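Local coordinates for phosphoethanolamine N-methyltransferase 1 (Haemonchus contortus, PDB 4KRG), which probably catalyses S-adenosylmethionine-dependent methylation of phosphoethanolamine, feeding the nematode route to phosphocholine, at residues S371-A382 / M396-P407. Residues are numbered along the deposited sequence; the frame is centred on the assembly and turned at random.
Sequences SFDCMVATELLA and MKPEAKVVLLEP. With BOG (octyl beta-D-glucopyranoside), chain E.
Glu-406, at the C-terminal end of strand 400-408, turns its carboxylate onto the backbone N-H groups of Leu-381 and Ala-382 at the N-terminal end of helix 380-383. With CD bent back at chi2 (-66°), OE2 accepts Leu-381 N at 3.0 Å and OE1 accepts Ala-382 N at 3.3 Å, both donors lying above the carboxylate plane. Leu-381 crosses this glutamate at about a right angle, its CG 3.8 Å from Glu-406 OE2.

On the face of the sheet that carries Met-375 and Val-402, Leu-404 sends CD2 to Leu-380 CD2 (3.8 Å) and CD1 touches Leu-381 CD2. Met-375, a selenomethionine, runs alongside Val-402; its chi3 bend brings CE to Val-402 CG1 (3.6 Å). Selenomethionine Met-396, bent at chi2 and chi3, reaches Phe-372 CB with its CE.

Beneath these groups, strands 374-378 and 400-407 run parallel, 6° apart, with backbone bonds from Met-375 N to Lys-401 O through Glu-379 N to Leu-405 O. Strand 297-302 pairs with 372-378 and antiparallel 458-465 with 400-408, consistent with a second, Rossmann-like methyltransferase domain.

At the other end, extended Lys-397 lies beside Asp-373, its NZ forming a salt bridge to OD1 (3.1 Å) and donating a hydrogen bond to octyl glucoside O4 (2.7 Å); Asp-373 OD2 accepts Thr-297 N. The detergent's first alkyl carbons, C1' and C2', lie over one face of the Phe-372 ring.

The Glu-406 charge is probably stabilised by the helix's first N-H groups and its dipole, coupling strand end to helix start.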
# COMPACT_ATOMS: atom_id res chain seq x y z
N SER A 371 -8.97 -7.23 -16.66
CA SER A 371 -9.01 -8.61 -17.11
C SER A 371 -7.57 -9.08 -17.30
O SER A 371 -6.96 -8.86 -18.35
CB SER A 371 -9.81 -8.73 -18.41
OG SER A 371 -11.19 -8.47 -18.17
N PHE A 372 -7.01 -9.71 -16.27
CA PHE A 372 -5.64 -10.19 -16.34
C PHE A 372 -5.53 -11.36 -17.30
O PHE A 372 -6.54 -11.96 -17.65
CB PHE A 372 -5.16 -10.62 -14.96
CG PHE A 372 -4.99 -9.48 -14.00
CD1 PHE A 372 -3.75 -8.88 -13.82
CD2 PHE A 372 -6.07 -9.00 -13.27
CE1 PHE A 372 -3.59 -7.83 -12.94
CE2 PHE A 372 -5.91 -7.95 -12.38
CZ PHE A 372 -4.67 -7.37 -12.22
N ASP A 373 -4.31 -11.67 -17.73
CA ASP A 373 -4.10 -12.70 -18.76
C ASP A 373 -3.91 -14.12 -18.23
O ASP A 373 -4.10 -15.09 -18.96
CB ASP A 373 -2.93 -12.31 -19.67
CG ASP A 373 -3.24 -11.09 -20.52
OD1 ASP A 373 -4.04 -11.22 -21.48
OD2 ASP A 373 -2.68 -10.00 -20.25
N CYS A 374 -3.54 -14.22 -16.95
CA CYS A 374 -3.29 -15.51 -16.30
C CYS A 374 -3.14 -15.30 -14.80
O CYS A 374 -2.99 -14.16 -14.34
CB CYS A 374 -2.02 -16.14 -16.86
SG CYS A 374 -0.54 -15.18 -16.49
N MSE A 375 -3.19 -16.39 -14.04
CA MSE A 375 -2.92 -16.34 -12.61
C MSE A 375 -1.82 -17.32 -12.22
O MSE A 375 -1.82 -18.45 -12.67
CB MSE A 375 -4.18 -16.67 -11.81
CG MSE A 375 -3.88 -17.05 -10.36
SE MSE A 375 -5.44 -16.97 -9.19
CE MSE A 375 -6.32 -18.63 -9.80
N VAL A 376 -0.88 -16.86 -11.40
CA VAL A 376 0.11 -17.73 -10.77
C VAL A 376 0.01 -17.47 -9.27
O VAL A 376 0.03 -16.32 -8.84
CB VAL A 376 1.53 -17.41 -11.24
CG1 VAL A 376 2.54 -18.35 -10.59
CG2 VAL A 376 1.62 -17.50 -12.76
N ALA A 377 -0.13 -18.52 -8.47
CA ALA A 377 -0.34 -18.32 -7.04
C ALA A 377 0.21 -19.44 -6.19
O ALA A 377 0.28 -20.59 -6.63
CB ALA A 377 -1.82 -18.13 -6.74
N THR A 378 0.59 -19.10 -4.96
CA THR A 378 0.96 -20.09 -3.96
C THR A 378 -0.14 -20.06 -2.89
O THR A 378 -0.65 -19.00 -2.58
CB THR A 378 2.35 -19.77 -3.33
OG1 THR A 378 2.38 -18.41 -2.88
CG2 THR A 378 3.47 -19.97 -4.34
N GLU A 379 -0.51 -21.23 -2.35
CA GLU A 379 -1.46 -21.32 -1.24
C GLU A 379 -2.87 -20.77 -1.50
O GLU A 379 -3.54 -20.33 -0.55
CB GLU A 379 -0.92 -20.63 0.02
CG GLU A 379 0.30 -21.24 0.61
CD GLU A 379 0.78 -20.50 1.84
OE1 GLU A 379 1.19 -19.32 1.71
OE2 GLU A 379 0.73 -21.08 2.94
N LEU A 380 -3.34 -20.79 -2.74
CA LEU A 380 -4.68 -20.27 -3.04
C LEU A 380 -5.79 -21.08 -2.37
O LEU A 380 -6.59 -20.53 -1.61
CB LEU A 380 -4.92 -20.22 -4.55
CG LEU A 380 -6.28 -19.63 -4.96
CD1 LEU A 380 -6.31 -18.12 -4.74
CD2 LEU A 380 -6.61 -19.98 -6.40
N LEU A 381 -5.84 -22.37 -2.66
CA LEU A 381 -6.87 -23.25 -2.10
C LEU A 381 -6.70 -23.39 -0.59
O LEU A 381 -7.67 -23.54 0.14
CB LEU A 381 -6.84 -24.63 -2.75
CG LEU A 381 -6.69 -24.69 -4.27
CD1 LEU A 381 -6.70 -26.13 -4.76
CD2 LEU A 381 -7.78 -23.91 -4.96
N ALA A 382 -5.45 -23.32 -0.13
CA ALA A 382 -5.13 -23.51 1.27
C ALA A 382 -5.68 -22.39 2.16
O ALA A 382 -6.08 -22.62 3.29
CB ALA A 382 -3.62 -23.64 1.45
N MSE A 396 -10.44 -12.07 -14.74
CA MSE A 396 -9.64 -12.84 -15.72
C MSE A 396 -10.22 -12.73 -17.12
O MSE A 396 -11.44 -12.72 -17.29
CB MSE A 396 -9.60 -14.32 -15.36
CG MSE A 396 -8.78 -14.68 -14.17
SE MSE A 396 -6.87 -14.33 -14.40
CE MSE A 396 -6.71 -13.11 -12.90
N LYS A 397 -9.36 -12.70 -18.13
CA LYS A 397 -9.84 -12.78 -19.51
C LYS A 397 -10.48 -14.15 -19.73
O LYS A 397 -10.23 -15.08 -18.96
CB LYS A 397 -8.71 -12.54 -20.50
CG LYS A 397 -8.17 -11.12 -20.46
CD LYS A 397 -7.59 -10.67 -21.79
CE LYS A 397 -6.76 -9.41 -21.61
NZ LYS A 397 -5.88 -9.16 -22.78
N PRO A 398 -11.33 -14.28 -20.76
CA PRO A 398 -11.85 -15.61 -21.07
C PRO A 398 -10.70 -16.58 -21.33
O PRO A 398 -9.75 -16.20 -22.01
CB PRO A 398 -12.63 -15.39 -22.37
CG PRO A 398 -13.07 -13.96 -22.30
CD PRO A 398 -11.94 -13.24 -21.60
N GLU A 399 -10.78 -17.78 -20.77
CA GLU A 399 -9.80 -18.85 -20.98
C GLU A 399 -8.42 -18.57 -20.39
O GLU A 399 -7.45 -19.21 -20.76
CB GLU A 399 -9.65 -19.19 -22.47
CG GLU A 399 -10.97 -19.42 -23.19
CD GLU A 399 -10.78 -20.02 -24.57
OE1 GLU A 399 -10.20 -19.34 -25.45
OE2 GLU A 399 -11.19 -21.18 -24.78
N ALA A 400 -8.33 -17.61 -19.47
CA ALA A 400 -7.08 -17.35 -18.78
C ALA A 400 -6.62 -18.65 -18.12
O ALA A 400 -7.44 -19.39 -17.59
CB ALA A 400 -7.26 -16.28 -17.74
N LYS A 401 -5.32 -18.93 -18.18
CA LYS A 401 -4.78 -20.14 -17.58
C LYS A 401 -4.24 -19.83 -16.19
O LYS A 401 -3.79 -18.72 -15.93
CB LYS A 401 -3.65 -20.70 -18.44
CG LYS A 401 -4.09 -21.13 -19.83
CD LYS A 401 -2.90 -21.57 -20.67
CE LYS A 401 -3.28 -21.66 -22.14
NZ LYS A 401 -4.50 -22.48 -22.31
N VAL A 402 -4.31 -20.81 -15.30
CA VAL A 402 -3.80 -20.63 -13.95
C VAL A 402 -2.81 -21.73 -13.62
O VAL A 402 -2.84 -22.81 -14.21
CB VAL A 402 -4.93 -20.60 -12.91
CG1 VAL A 402 -6.01 -19.61 -13.30
CG2 VAL A 402 -5.54 -21.99 -12.75
N VAL A 403 -1.90 -21.43 -12.69
CA VAL A 403 -0.96 -22.41 -12.18
C VAL A 403 -0.90 -22.22 -10.67
O VAL A 403 -0.62 -21.12 -10.19
CB VAL A 403 0.46 -22.23 -12.78
CG1 VAL A 403 1.42 -23.26 -12.22
CG2 VAL A 403 0.42 -22.33 -14.30
N LEU A 404 -1.20 -23.27 -9.92
CA LEU A 404 -1.22 -23.18 -8.46
C LEU A 404 -0.20 -24.13 -7.85
O LEU A 404 -0.13 -25.29 -8.24
CB LEU A 404 -2.60 -23.53 -7.93
CG LEU A 404 -3.78 -22.83 -8.59
CD1 LEU A 404 -5.09 -23.37 -8.04
CD2 LEU A 404 -3.69 -21.33 -8.39
N LEU A 405 0.58 -23.63 -6.90
CA LEU A 405 1.41 -24.51 -6.06
C LEU A 405 0.72 -24.56 -4.71
O LEU A 405 0.42 -23.52 -4.11
CB LEU A 405 2.83 -23.97 -5.93
CG LEU A 405 3.84 -24.79 -5.11
CD1 LEU A 405 3.98 -26.22 -5.64
CD2 LEU A 405 5.19 -24.10 -5.09
N GLU A 406 0.44 -25.76 -4.22
CA GLU A 406 -0.37 -25.90 -3.02
C GLU A 406 0.27 -26.79 -1.97
O GLU A 406 0.62 -27.93 -2.26
CB GLU A 406 -1.74 -26.46 -3.38
CG GLU A 406 -2.62 -25.51 -4.15
CD GLU A 406 -3.01 -24.30 -3.33
OE1 GLU A 406 -3.09 -24.40 -2.09
OE2 GLU A 406 -3.22 -23.23 -3.95
N PRO A 407 0.39 -26.29 -0.73
CA PRO A 407 0.79 -27.15 0.38
C PRO A 407 -0.37 -28.03 0.84
O PRO A 407 -1.49 -27.55 1.01
CB PRO A 407 1.17 -26.15 1.48
CG PRO A 407 0.33 -24.96 1.20
CD PRO A 407 0.23 -24.88 -0.30
C1 BOG E . -5.45 -5.54 -18.20
O1 BOG E . -5.22 -4.82 -17.05
C2 BOG E . -6.51 -4.87 -19.06
O2 BOG E . -7.74 -4.88 -18.35
C3 BOG E . -6.67 -5.60 -20.35
O3 BOG E . -7.64 -4.90 -21.18
C4 BOG E . -5.37 -5.72 -21.08
O4 BOG E . -5.54 -6.49 -22.28
C5 BOG E . -4.33 -6.39 -20.20
O5 BOG E . -4.17 -5.66 -18.94
C6 BOG E . -3.03 -6.43 -20.87
O6 BOG E . -2.50 -7.71 -20.70
C1' BOG E . -4.87 -5.65 -15.94
C2' BOG E . -4.68 -4.73 -14.71
C3' BOG E . -3.65 -3.64 -14.96
C4' BOG E . -2.48 -3.59 -14.18
C5' BOG E . -1.18 -3.06 -14.84
C6' BOG E . -0.02 -2.90 -13.84
C7' BOG E . 0.89 -4.14 -13.74
C8' BOG E . 2.23 -3.90 -14.35
O HOH W 1 -3.17 -17.40 -20.31